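Local coordinates for protein phosphinothricin N-acetyltransferase (Brucella ovis, PDB 5DWM) that probably transfers an acetyl group from acetyl-CoA to an amine of its substrate, as a member of the GNAT acyltransferase family, at residues Q29-L32 with G36-E39; P61-E66 with L110-A115; I94-D99 with Q103-L108; A127-G132 with G137-H142. One frame throughout, in Å; residues are numbered along the deposited sequence.

Contact 1 of 4, residues Q29-L32 with G36-E39; sequences QAVL and GSYE
Van der Waals contact of the Val31 methyls with oxygen atoms of the loop at Ser37 and Glu39 makes up the direct part of this junction. The two methyls divide the work: Val31 CG1, anti to the backbone N (chi1 167°), rests 3.5 Å from the carbonyl O of Glu39, while Val31 CG2 lies 3.6 Å from Ser37 OG. Val31 CG2 also comes to 4.3 Å from Glu39 CB, so the methyl fork bears on both ends of a short turn.

Polar bridging runs through a water. Water 1 donates to Ala30 O at 2.8 Å and accepts from Ser37 N at 2.9 Å, which ties the helix carbonyl to the loop without a direct bond.

Within the loop, Glu39 N gives a hydrogen bond to Ser37 OG (3.1 Å, N-H...O angle 158°). The same hydroxyl is bonded to Tyr27, whose OH also meets Glu39 OE1; that carboxylate oxygen forms a salt bridge with Arg51. Lys159 NZ adds bonds to the backbone oxygens of Val31, Ser37 and Glu39, gathering both segments round one ammonium group.

The bond from Glu39 N to Ser37 OG defines an ST turn, set here in the loop that leaves helix 20-33 of the GNAT fold and heads for helix 45-58.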
loop_
_atom_site.group_PDB
_atom_site.type_symbol
_atom_site.label_atom_id
_atom_site.label_comp_id
_atom_site.label_asym_id
_atom_site.label_seq_id
_atom_site.Cartn_x
_atom_site.Cartn_y
_atom_site.Cartn_z
ATOM N N GLN A 29 5.352 7.176 21.744
ATOM C CA GLN A 29 6.781 7.476 21.657
ATOM C C GLN A 29 7.321 7.239 20.252
ATOM O O GLN A 29 8.137 8.025 19.754
ATOM C CB GLN A 29 7.564 6.656 22.686
ATOM C CG GLN A 29 7.318 7.098 24.116
ATOM C CD GLN A 29 7.390 8.606 24.260
ATOM O OE1 GLN A 29 8.398 9.223 23.917
ATOM N NE2 GLN A 29 6.304 9.210 24.742
ATOM N N ALA A 30 6.882 6.159 19.598
ATOM C CA ALA A 30 7.284 5.913 18.215
ATOM C C ALA A 30 6.874 7.060 17.296
ATOM O O ALA A 30 7.662 7.502 16.449
ATOM C CB ALA A 30 6.667 4.605 17.728
ATOM N N VAL A 31 5.651 7.565 17.460
ATOM C CA VAL A 31 5.170 8.646 16.605
ATOM C C VAL A 31 5.962 9.919 16.855
ATOM O O VAL A 31 6.359 10.618 15.913
ATOM C CB VAL A 31 3.658 8.851 16.824
ATOM C CG1 VAL A 31 3.190 10.152 16.190
ATOM C CG2 VAL A 31 2.872 7.666 16.272
ATOM N N LEU A 32 6.214 10.237 18.129
ATOM C CA LEU A 32 6.825 11.517 18.477
ATOM C C LEU A 32 8.323 11.540 18.193
ATOM O O LEU A 32 8.851 12.564 17.745
ATOM C CB LEU A 32 6.569 11.840 19.947
ATOM C CG LEU A 32 5.122 12.160 20.319
ATOM C CD1 LEU A 32 4.966 12.374 21.816
ATOM C CD2 LEU A 32 4.643 13.375 19.537
ATOM N N GLY A 36 9.579 5.385 11.840
ATOM C CA GLY A 36 8.931 4.198 11.314
ATOM C C GLY A 36 7.450 4.428 11.088
ATOM O O GLY A 36 6.871 3.930 10.116
ATOM N N SER A 37 6.820 5.187 11.973
ATOM C CA SER A 37 5.442 5.607 11.787
ATOM C C SER A 37 5.391 6.872 10.946
ATOM O O SER A 37 6.155 7.814 11.175
ATOM C CB SER A 37 4.796 5.899 13.139
ATOM O OG SER A 37 3.507 6.458 12.962
ATOM N N TYR A 38 4.479 6.890 9.979
ATOM C CA TYR A 38 4.220 8.083 9.188
ATOM C C TYR A 38 3.073 8.921 9.745
ATOM O O TYR A 38 2.599 9.839 9.064
ATOM C CB TYR A 38 4.000 7.740 7.710
ATOM C CG TYR A 38 5.267 7.468 6.921
ATOM C CD1 TYR A 38 6.471 7.131 7.554
ATOM C CD2 TYR A 38 5.264 7.559 5.531
ATOM C CE1 TYR A 38 7.633 6.883 6.807
ATOM C CE2 TYR A 38 6.408 7.318 4.786
ATOM C CZ TYR A 38 7.581 6.968 5.420
ATOM O OH TYR A 38 8.716 6.725 4.663
ATOM N N GLU A 39 2.617 8.626 10.961
ATOM C CA GLU A 39 1.722 9.535 11.658
ATOM C C GLU A 39 2.531 10.606 12.376
ATOM O O GLU A 39 3.703 10.410 12.701
ATOM C CB GLU A 39 0.819 8.777 12.636
ATOM C CG GLU A 39 -0.089 7.785 11.932
ATOM C CD GLU A 39 -1.174 7.224 12.838
ATOM O OE1 GLU A 39 -0.942 6.166 13.449
ATOM O OE2 GLU A 39 -2.263 7.836 12.934
HETATM O O HOH W 1 8.219 5.538 14.538
#

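Contact 2 of 4, residues P61-E66 with L110-A115; sequences PILVAE and LRELIA
Leu63 and Leu113 reach each other through different first torsions. In Leu63, CG stands anti to the carbonyl carbon (chi1 -56°), and the extended second torsion carries CD1 out to the helix; in Leu113, CG is anti to the backbone N (chi1 -169°), which brings CD1 back to the strand although the bond leaving its CA is not aimed there. The resulting separation of Leu63 CD1 from Leu113 CD1 is 4.1 Å.

Leu63 CD1 is the methyl on which most of the contact converges. It lies 3.6 Å from the backbone N of Leu113 and more loosely touches Leu113 CB, 4.1 Å from Leu63 CD1. The preceding residue closes round the same methyl: Glu112 CG approaches to 3.8 Å from Leu63 CD1. The first torsion of Glu112 (chi1 -177°) sets CG there, and the bend at chi2 carries only the carboxylate elsewhere.

This is one side of the GNAT alpha/beta sandwich, where helix 105-119 packs on a face of the mixed sheet. Pro61, just before strand 62-67, and Leu63 point to the helix, whereas Ile62 points away and packs on Phe15. Ile12 of the neighbouring strand 11-14 also touches Glu112.

Just ahead of the strand, the pyrrolidine ring of Pro61 meets the same Leu113 CD1 methyl that nears Leu63. Pro61 CG is 3.9 Å from Leu113 CD1, the two side chains crossing at about a right angle. Pro61 also touches Arg116 and Ile117, one turn further along the helix.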
loop_
_atom_site.group_PDB
_atom_site.type_symbol
_atom_site.label_atom_id
_atom_site.label_comp_id
_atom_site.label_asym_id
_atom_site.label_seq_id
_atom_site.Cartn_x
_atom_site.Cartn_y
_atom_site.Cartn_z
ATOM N N PRO A 61 -3.989 -11.914 14.013
ATOM C CA PRO A 61 -3.388 -12.035 15.342
ATOM C C PRO A 61 -2.795 -10.717 15.808
ATOM O O PRO A 61 -2.272 -9.922 15.020
ATOM C CB PRO A 61 -2.272 -13.063 15.126
ATOM C CG PRO A 61 -1.891 -12.895 13.706
ATOM C CD PRO A 61 -3.183 -12.588 12.978
ATOM N N ILE A 62 -2.886 -10.499 17.118
ATOM C CA ILE A 62 -2.326 -9.328 17.782
ATOM C C ILE A 62 -1.597 -9.843 19.008
ATOM O O ILE A 62 -2.210 -10.488 19.866
ATOM C CB ILE A 62 -3.405 -8.314 18.202
ATOM C CG1 ILE A 62 -4.328 -7.958 17.034
ATOM C CG2 ILE A 62 -2.754 -7.065 18.751
ATOM C CD1 ILE A 62 -5.540 -7.141 17.460
ATOM N N LEU A 63 -0.300 -9.560 19.088
ATOM C CA LEU A 63 0.572 -10.152 20.087
ATOM C C LEU A 63 1.249 -9.074 20.921
ATOM O O LEU A 63 1.515 -7.967 20.446
ATOM C CB LEU A 63 1.652 -10.988 19.410
ATOM C CG LEU A 63 1.163 -12.095 18.485
ATOM C CD1 LEU A 63 2.366 -12.735 17.817
ATOM C CD2 LEU A 63 0.353 -13.128 19.265
ATOM N N VAL A 64 1.542 -9.421 22.171
ATOM C CA VAL A 64 2.308 -8.555 23.053
ATOM C C VAL A 64 3.446 -9.347 23.677
ATOM O O VAL A 64 3.356 -10.565 23.857
ATOM C CB VAL A 64 1.446 -7.882 24.146
ATOM C CG1 VAL A 64 0.371 -7.007 23.508
ATOM C CG2 VAL A 64 0.839 -8.916 25.084
ATOM N N ALA A 65 4.524 -8.641 24.008
ATOM C CA ALA A 65 5.632 -9.200 24.768
ATOM C C ALA A 65 5.565 -8.619 26.170
ATOM O O ALA A 65 5.501 -7.397 26.331
ATOM C CB ALA A 65 6.968 -8.829 24.125
ATOM N N GLU A 66 5.574 -9.488 27.177
ATOM C CA GLU A 66 5.431 -9.073 28.566
ATOM C C GLU A 66 6.600 -9.600 29.382
ATOM O O GLU A 66 6.973 -10.770 29.257
ATOM C CB GLU A 66 4.118 -9.592 29.165
ATOM C CG GLU A 66 3.955 -9.272 30.642
ATOM C CD GLU A 66 2.687 -9.852 31.230
ATOM O OE1 GLU A 66 1.740 -10.120 30.462
ATOM O OE2 GLU A 66 2.639 -10.047 32.463
ATOM N N LEU A 110 8.158 -11.224 16.232
ATOM C CA LEU A 110 8.000 -11.499 14.806
ATOM C C LEU A 110 8.029 -12.996 14.530
ATOM O O LEU A 110 7.271 -13.486 13.687
ATOM C CB LEU A 110 9.063 -10.752 13.998
ATOM C CG LEU A 110 9.016 -10.848 12.472
ATOM C CD1 LEU A 110 7.630 -10.488 11.924
ATOM C CD2 LEU A 110 10.087 -9.950 11.859
ATOM N N ARG A 111 8.874 -13.744 15.250
ATOM C CA ARG A 111 8.860 -15.193 15.086
ATOM C C ARG A 111 7.474 -15.760 15.368
ATOM O O ARG A 111 6.964 -16.589 14.601
ATOM C CB ARG A 111 9.916 -15.846 15.979
ATOM C CG ARG A 111 9.862 -17.358 15.932
ATOM C CD ARG A 111 11.146 -17.990 16.438
ATOM N NE ARG A 111 12.285 -17.643 15.596
ATOM C CZ ARG A 111 13.329 -16.933 16.006
ATOM N NH1 ARG A 111 13.388 -16.500 17.260
ATOM N NH2 ARG A 111 14.321 -16.666 15.167
ATOM N N GLU A 112 6.834 -15.310 16.450
ATOM C CA GLU A 112 5.515 -15.843 16.777
ATOM C C GLU A 112 4.457 -15.338 15.801
ATOM O O GLU A 112 3.541 -16.085 15.431
ATOM C CB GLU A 112 5.155 -15.533 18.232
ATOM C CG GLU A 112 3.823 -16.120 18.704
ATOM C CD GLU A 112 3.765 -17.639 18.631
ATOM O OE1 GLU A 112 2.642 -18.190 18.554
ATOM O OE2 GLU A 112 4.835 -18.282 18.647
ATOM N N LEU A 113 4.574 -14.079 15.353
ATOM C CA LEU A 113 3.636 -13.561 14.363
ATOM C C LEU A 113 3.718 -14.355 13.064
ATOM O O LEU A 113 2.687 -14.697 12.470
ATOM C CB LEU A 113 3.911 -12.081 14.107
ATOM C CG LEU A 113 2.831 -11.364 13.301
ATOM C CD1 LEU A 113 1.587 -11.145 14.137
ATOM C CD2 LEU A 113 3.346 -10.041 12.767
ATOM N N ILE A 114 4.944 -14.667 12.616
ATOM C CA ILE A 114 5.130 -15.508 11.434
ATOM C C ILE A 114 4.425 -16.844 11.616
ATOM O O ILE A 114 3.744 -17.333 10.705
ATOM C CB ILE A 114 6.632 -15.691 11.132
ATOM C CG1 ILE A 114 7.266 -14.374 10.674
ATOM C CG2 ILE A 114 6.853 -16.799 10.103
ATOM C CD1 ILE A 114 8.792 -14.427 10.637
ATOM N N ALA A 115 4.579 -17.457 12.794
ATOM C CA ALA A 115 3.913 -18.731 13.062
ATOM C C ALA A 115 2.394 -18.604 12.976
ATOM O O ALA A 115 1.729 -19.452 12.373
ATOM C CB ALA A 115 4.338 -19.294 14.425
#

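Contact 3 of 4, residues I94-D99 with Q103-L108; sequences IYIAPD and QGIGKL
Ile96 leans from the end of strand 89-96 onto the first turn of helix 105-119, the strand-to-helix step of a beta-alpha-beta unit that is completed by strand 124-129. In the GNAT fold this step carries the acetyl-CoA site: Ile94, Ile96, Gln103, Gly104, Gly106 and Lys107 all bind the cofactor in a structure of this protein, although acetyl-CoA is not bound to this chain in the model.

From CB, which is directed at the helix, the Ile96 side chain divides. CG2 stands anti to the backbone N and makes none of the close contacts with the helix; CG1 takes the place beside that nitrogen (chi1 -53°), and a second bend (chi2 -66°) delivers CD1 to the helix start. There Ile96 CD1 rests 3.8 Å from the backbone N of Gly106. In the conformer of Ile105 described here, one of two deposited, Ile105 CG2 is also 3.8 Å from Ile96 CD1; the two isoleucine side chains cross obliquely, and Ile105 CB stays close to that same methyl, at 4.1 Å from Ile96 CD1.

Gly106 and Ile96 are the nearest backbone pair here, 6.9 Å between Gly106 CA and Ile96 CA. Two residues earlier on the strand, Ile94 touches more lightly, with CD1 4.5 Å from Gly106 O, and leans also on Leu110 and Leu141. Gly104 occupies the N-cap position, and its carbonyl accepts the first helical bond, from Leu108 N.

At the outer rim, Gln103 extends past CG until its amide NE2 lies 3.3 Å from Asp99 O, at an angle too poor for a hydrogen bond.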
loop_
_atom_site.group_PDB
_atom_site.type_symbol
_atom_site.label_atom_id
_atom_site.label_comp_id
_atom_site.label_asym_id
_atom_site.label_seq_id
_atom_site.Cartn_x
_atom_site.Cartn_y
_atom_site.Cartn_z
ATOM N N ILE A 94 5.308 -3.892 13.962
ATOM C CA ILE A 94 5.978 -4.206 15.222
ATOM C C ILE A 94 6.466 -2.903 15.834
ATOM O O ILE A 94 7.132 -2.111 15.157
ATOM C CB ILE A 94 7.200 -5.127 15.026
ATOM C CG1 ILE A 94 6.864 -6.370 14.202
ATOM C CG2 ILE A 94 7.767 -5.543 16.381
ATOM C CD1 ILE A 94 8.081 -7.196 13.860
ATOM N N TYR A 95 6.183 -2.704 17.123
ATOM C CA TYR A 95 6.687 -1.554 17.863
ATOM C C TYR A 95 7.158 -1.991 19.238
ATOM O O TYR A 95 6.495 -2.793 19.902
ATOM C CB TYR A 95 5.620 -0.463 18.009
ATOM C CG TYR A 95 5.403 0.283 16.714
ATOM C CD1 TYR A 95 6.243 1.326 16.350
ATOM C CD2 TYR A 95 4.381 -0.069 15.845
ATOM C CE1 TYR A 95 6.059 2.014 15.165
ATOM C CE2 TYR A 95 4.189 0.615 14.648
ATOM C CZ TYR A 95 5.032 1.655 14.316
ATOM O OH TYR A 95 4.851 2.339 13.133
ATOM N N ILE A 96 8.289 -1.435 19.667
ATOM C CA ILE A 96 8.932 -1.803 20.919
ATOM C C ILE A 96 9.031 -0.564 21.805
ATOM O O ILE A 96 9.265 0.547 21.311
ATOM C CB ILE A 96 10.330 -2.403 20.653
ATOM C CG1 ILE A 96 10.247 -3.561 19.647
ATOM C CG2 ILE A 96 10.975 -2.870 21.944
ATOM C CD1 ILE A 96 9.483 -4.774 20.134
ATOM N N ALA A 97 8.839 -0.757 23.110
ATOM C CA ALA A 97 9.028 0.333 24.064
ATOM C C ALA A 97 10.464 0.849 23.990
ATOM O O ALA A 97 11.400 0.056 23.822
ATOM C CB ALA A 97 8.731 -0.140 25.490
ATOM N N PRO A 98 10.680 2.163 24.116
ATOM C CA PRO A 98 12.049 2.689 23.984
ATOM C C PRO A 98 13.040 2.057 24.939
ATOM O O PRO A 98 14.177 1.767 24.546
ATOM C CB PRO A 98 11.872 4.189 24.258
ATOM C CG PRO A 98 10.467 4.471 23.867
ATOM C CD PRO A 98 9.690 3.243 24.269
ATOM N N ASP A 99 12.641 1.813 26.180
ATOM C CA ASP A 99 13.578 1.245 27.141
ATOM C C ASP A 99 13.745 -0.262 27.000
ATOM O O ASP A 99 14.500 -0.861 27.772
ATOM C CB ASP A 99 13.181 1.627 28.568
ATOM C CG ASP A 99 11.767 1.221 28.913
ATOM O OD1 ASP A 99 10.928 1.095 27.993
ATOM O OD2 ASP A 99 11.491 1.037 30.118
ATOM N N GLN A 103 16.954 -5.735 23.025
ATOM C CA GLN A 103 16.846 -6.879 23.919
ATOM C C GLN A 103 16.263 -8.107 23.233
ATOM O O GLN A 103 15.895 -9.072 23.915
ATOM C CB GLN A 103 16.028 -6.507 25.155
ATOM C CG GLN A 103 16.650 -5.391 25.978
ATOM C CD GLN A 103 15.818 -5.025 27.192
ATOM O OE1 GLN A 103 15.014 -5.824 27.678
ATOM N NE2 GLN A 103 16.003 -3.810 27.684
ATOM N N GLY A 104 16.177 -8.101 21.905
ATOM C CA GLY A 104 15.666 -9.241 21.171
ATOM C C GLY A 104 14.165 -9.410 21.214
ATOM O O GLY A 104 13.663 -10.466 20.808
ATOM N N ILE A 105 13.435 -8.396 21.680
ATOM C CA ILE A 105 11.982 -8.489 21.817
ATOM C C ILE A 105 11.313 -8.529 20.452
ATOM O O ILE A 105 10.339 -9.264 20.236
ATOM C CB ILE A 105 11.465 -7.297 22.645
ATOM C CG1 ILE A 105 12.208 -7.212 23.971
ATOM C CG2 ILE A 105 9.969 -7.411 22.870
ATOM C CD1 ILE A 105 12.184 -8.493 24.724
ATOM N N GLY A 106 11.809 -7.717 19.516
ATOM C CA GLY A 106 11.256 -7.726 18.174
ATOM C C GLY A 106 11.330 -9.096 17.533
ATOM O O GLY A 106 10.379 -9.545 16.891
ATOM N N LYS A 107 12.451 -9.796 17.725
ATOM C CA LYS A 107 12.588 -11.123 17.133
ATOM C C LYS A 107 11.608 -12.113 17.749
ATOM O O LYS A 107 11.018 -12.930 17.036
ATOM C CB LYS A 107 14.026 -11.621 17.277
ATOM C CG LYS A 107 15.020 -10.885 16.409
ATOM C CD LYS A 107 16.434 -11.376 16.623
ATOM C CE LYS A 107 17.046 -10.796 17.895
ATOM N NZ LYS A 107 18.481 -11.174 18.050
ATOM N N LEU A 108 11.430 -12.065 19.077
ATOM C CA LEU A 108 10.458 -12.955 19.709
ATOM C C LEU A 108 9.062 -12.707 19.166
ATOM O O LEU A 108 8.325 -13.656 18.872
ATOM C CB LEU A 108 10.453 -12.768 21.226
ATOM C CG LEU A 108 11.655 -13.244 22.014
ATOM C CD1 LEU A 108 11.443 -12.886 23.487
ATOM C CD2 LEU A 108 11.853 -14.751 21.822
#

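Contact 4 of 4, residues A127-G132 with G137-H142; sequences AVIGDG and GSVKLH
Ser138 opens the contact by meeting Ile129. Its OG is anti to the backbone N and lies 3.7 Å from Ile129 CG2, with Ile129 CD1 equally near, so the hydroxyl sits against two branches of the isoleucine.

Val139 follows, turning CG2 to the strand side: this methyl is 4.1 Å from Ile129 CD1 and 4.0 Å from Gly132 O, spanning the strand and the loop after it.

One turn later His142 faces Ala127. Ala127 CB stands over one face of the imidazole, 3.8 Å from the ring centroid and 25° off the ring normal, a CH-pi contact displaced toward CD2 and NE2. Ile129 CD1 comes to 3.9 Å from His142 ND1 at an oblique angle. The ring's rotation is fixed from both sides: ND1 gives a bond to Ser138 O (2.8 Å, N-H...O angle 167°) that lies in the ring plane, and NE2 is bonded to Asp92. Ser138 O also accepts the helical bond from His142 N; the two donors come from opposite faces of its carbonyl plane.

Strand segment 127-129 and helix segment 137-142 run nearly antiparallel, 160° apart in direction, with their axes 9.7 Å from each other at closest approach. Strand 124-129 pairs with 89-96 and 162-172, and helix 105-119 touches His142 through Leu110.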
loop_
_atom_site.group_PDB
_atom_site.type_symbol
_atom_site.label_atom_id
_atom_site.label_comp_id
_atom_site.label_asym_id
_atom_site.label_seq_id
_atom_site.Cartn_x
_atom_site.Cartn_y
_atom_site.Cartn_z
ATOM N N ALA A 127 6.699 -6.518 4.920
ATOM C CA ALA A 127 7.073 -5.430 5.819
ATOM C C ALA A 127 7.176 -4.143 5.015
ATOM O O ALA A 127 7.867 -4.101 3.996
ATOM C CB ALA A 127 8.414 -5.711 6.507
ATOM N N VAL A 128 6.475 -3.105 5.469
ATOM C CA VAL A 128 6.502 -1.788 4.845
ATOM C C VAL A 128 7.195 -0.882 5.854
ATOM O O VAL A 128 6.564 -0.378 6.788
ATOM C CB VAL A 128 5.072 -1.308 4.533
ATOM C CG1 VAL A 128 5.099 0.067 3.861
ATOM C CG2 VAL A 128 4.370 -2.300 3.631
ATOM N N ILE A 129 8.501 -0.708 5.698
ATOM C CA ILE A 129 9.347 -0.127 6.739
ATOM C C ILE A 129 9.535 1.355 6.443
ATOM O O ILE A 129 10.188 1.730 5.462
ATOM C CB ILE A 129 10.689 -0.866 6.841
ATOM C CG1 ILE A 129 10.445 -2.358 7.118
ATOM C CG2 ILE A 129 11.584 -0.213 7.913
ATOM C CD1 ILE A 129 11.707 -3.203 7.098
ATOM N N GLY A 130 8.958 2.203 7.291
ATOM C CA GLY A 130 9.118 3.632 7.114
ATOM C C GLY A 130 10.517 4.094 7.472
ATOM O O GLY A 130 11.154 3.572 8.388
ATOM N N ASP A 131 10.989 5.104 6.740
ATOM C CA ASP A 131 12.328 5.670 6.935
ATOM C C ASP A 131 13.398 4.580 6.943
ATOM O O ASP A 131 14.208 4.475 7.868
ATOM C CB ASP A 131 12.387 6.540 8.194
ATOM C CG ASP A 131 13.682 7.344 8.306
ATOM O OD1 ASP A 131 14.450 7.401 7.323
ATOM O OD2 ASP A 131 13.931 7.923 9.383
ATOM N N GLY A 132 13.403 3.759 5.891
ATOM C CA GLY A 132 14.304 2.618 5.835
ATOM C C GLY A 132 15.776 2.970 5.893
ATOM O O GLY A 132 16.586 2.134 6.307
ATOM N N GLY A 137 17.339 -0.836 12.544
ATOM C CA GLY A 137 16.885 -1.852 13.482
ATOM C C GLY A 137 15.764 -2.698 12.909
ATOM O O GLY A 137 15.787 -3.929 12.997
ATOM N N SER A 138 14.776 -2.046 12.288
ATOM C CA SER A 138 13.666 -2.793 11.704
ATOM C C SER A 138 14.109 -3.591 10.482
ATOM O O SER A 138 13.666 -4.728 10.284
ATOM C CB SER A 138 12.524 -1.848 11.324
ATOM O OG SER A 138 11.470 -2.582 10.719
ATOM N N VAL A 139 14.965 -3.006 9.640
ATOM C CA VAL A 139 15.486 -3.735 8.487
ATOM C C VAL A 139 16.264 -4.966 8.939
ATOM O O VAL A 139 16.055 -6.075 8.434
ATOM C CB VAL A 139 16.330 -2.812 7.585
ATOM C CG1 VAL A 139 16.961 -3.619 6.458
ATOM C CG2 VAL A 139 15.474 -1.677 7.024
ATOM N N LYS A 140 17.166 -4.788 9.908
ATOM C CA LYS A 140 17.967 -5.910 10.393
ATOM C C LYS A 140 17.098 -6.978 11.058
ATOM O O LYS A 140 17.348 -8.180 10.896
ATOM C CB LYS A 140 19.058 -5.400 11.332
ATOM N N LEU A 141 16.068 -6.563 11.804
ATOM C CA LEU A 141 15.157 -7.533 12.411
ATOM C C LEU A 141 14.513 -8.407 11.346
ATOM O O LEU A 141 14.437 -9.633 11.487
ATOM C CB LEU A 141 14.077 -6.810 13.221
ATOM C CG LEU A 141 12.799 -7.594 13.565
ATOM C CD1 LEU A 141 13.081 -8.785 14.452
ATOM C CD2 LEU A 141 11.733 -6.696 14.201
ATOM N N HIS A 142 14.042 -7.789 10.261
ATOM C CA HIS A 142 13.376 -8.566 9.224
ATOM C C HIS A 142 14.371 -9.418 8.445
ATOM O O HIS A 142 14.076 -10.571 8.115
ATOM C CB HIS A 142 12.551 -7.643 8.326
ATOM C CG HIS A 142 11.296 -7.143 8.978
ATOM N ND1 HIS A 142 11.266 -6.020 9.778
ATOM C CD2 HIS A 142 10.033 -7.634 8.975
ATOM C CE1 HIS A 142 10.039 -5.836 10.233
ATOM N NE2 HIS A 142 9.270 -6.799 9.756
#

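In the fold
Contacts 1, 2 and 4 are buried, whereas contact 3 lies at the surface and holds acetyl-CoA-binding residues. Contacts 2 and 3 share helix 105-119, contact 3 being nested along the chain within the loop closed by contact 2; contact 4 uses strand 124-129, next to strand 89-96 in the sheet. Leu141 connects contacts 3 and 4 by packing on Ile94 and Lys107, and Tyr95 connects contact 3 to contact 1 through Ala30 and Ser37. Contacts 1 and 2 stand on opposite sides of the chain's centre. In chemistry, contact 2 is largely aliphatic, contact 1 is bridged by water beside an internal ST turn, contact 3 sets isoleucine methyls against a glycine-containing helix start, and contact 4 adds a histidine ring.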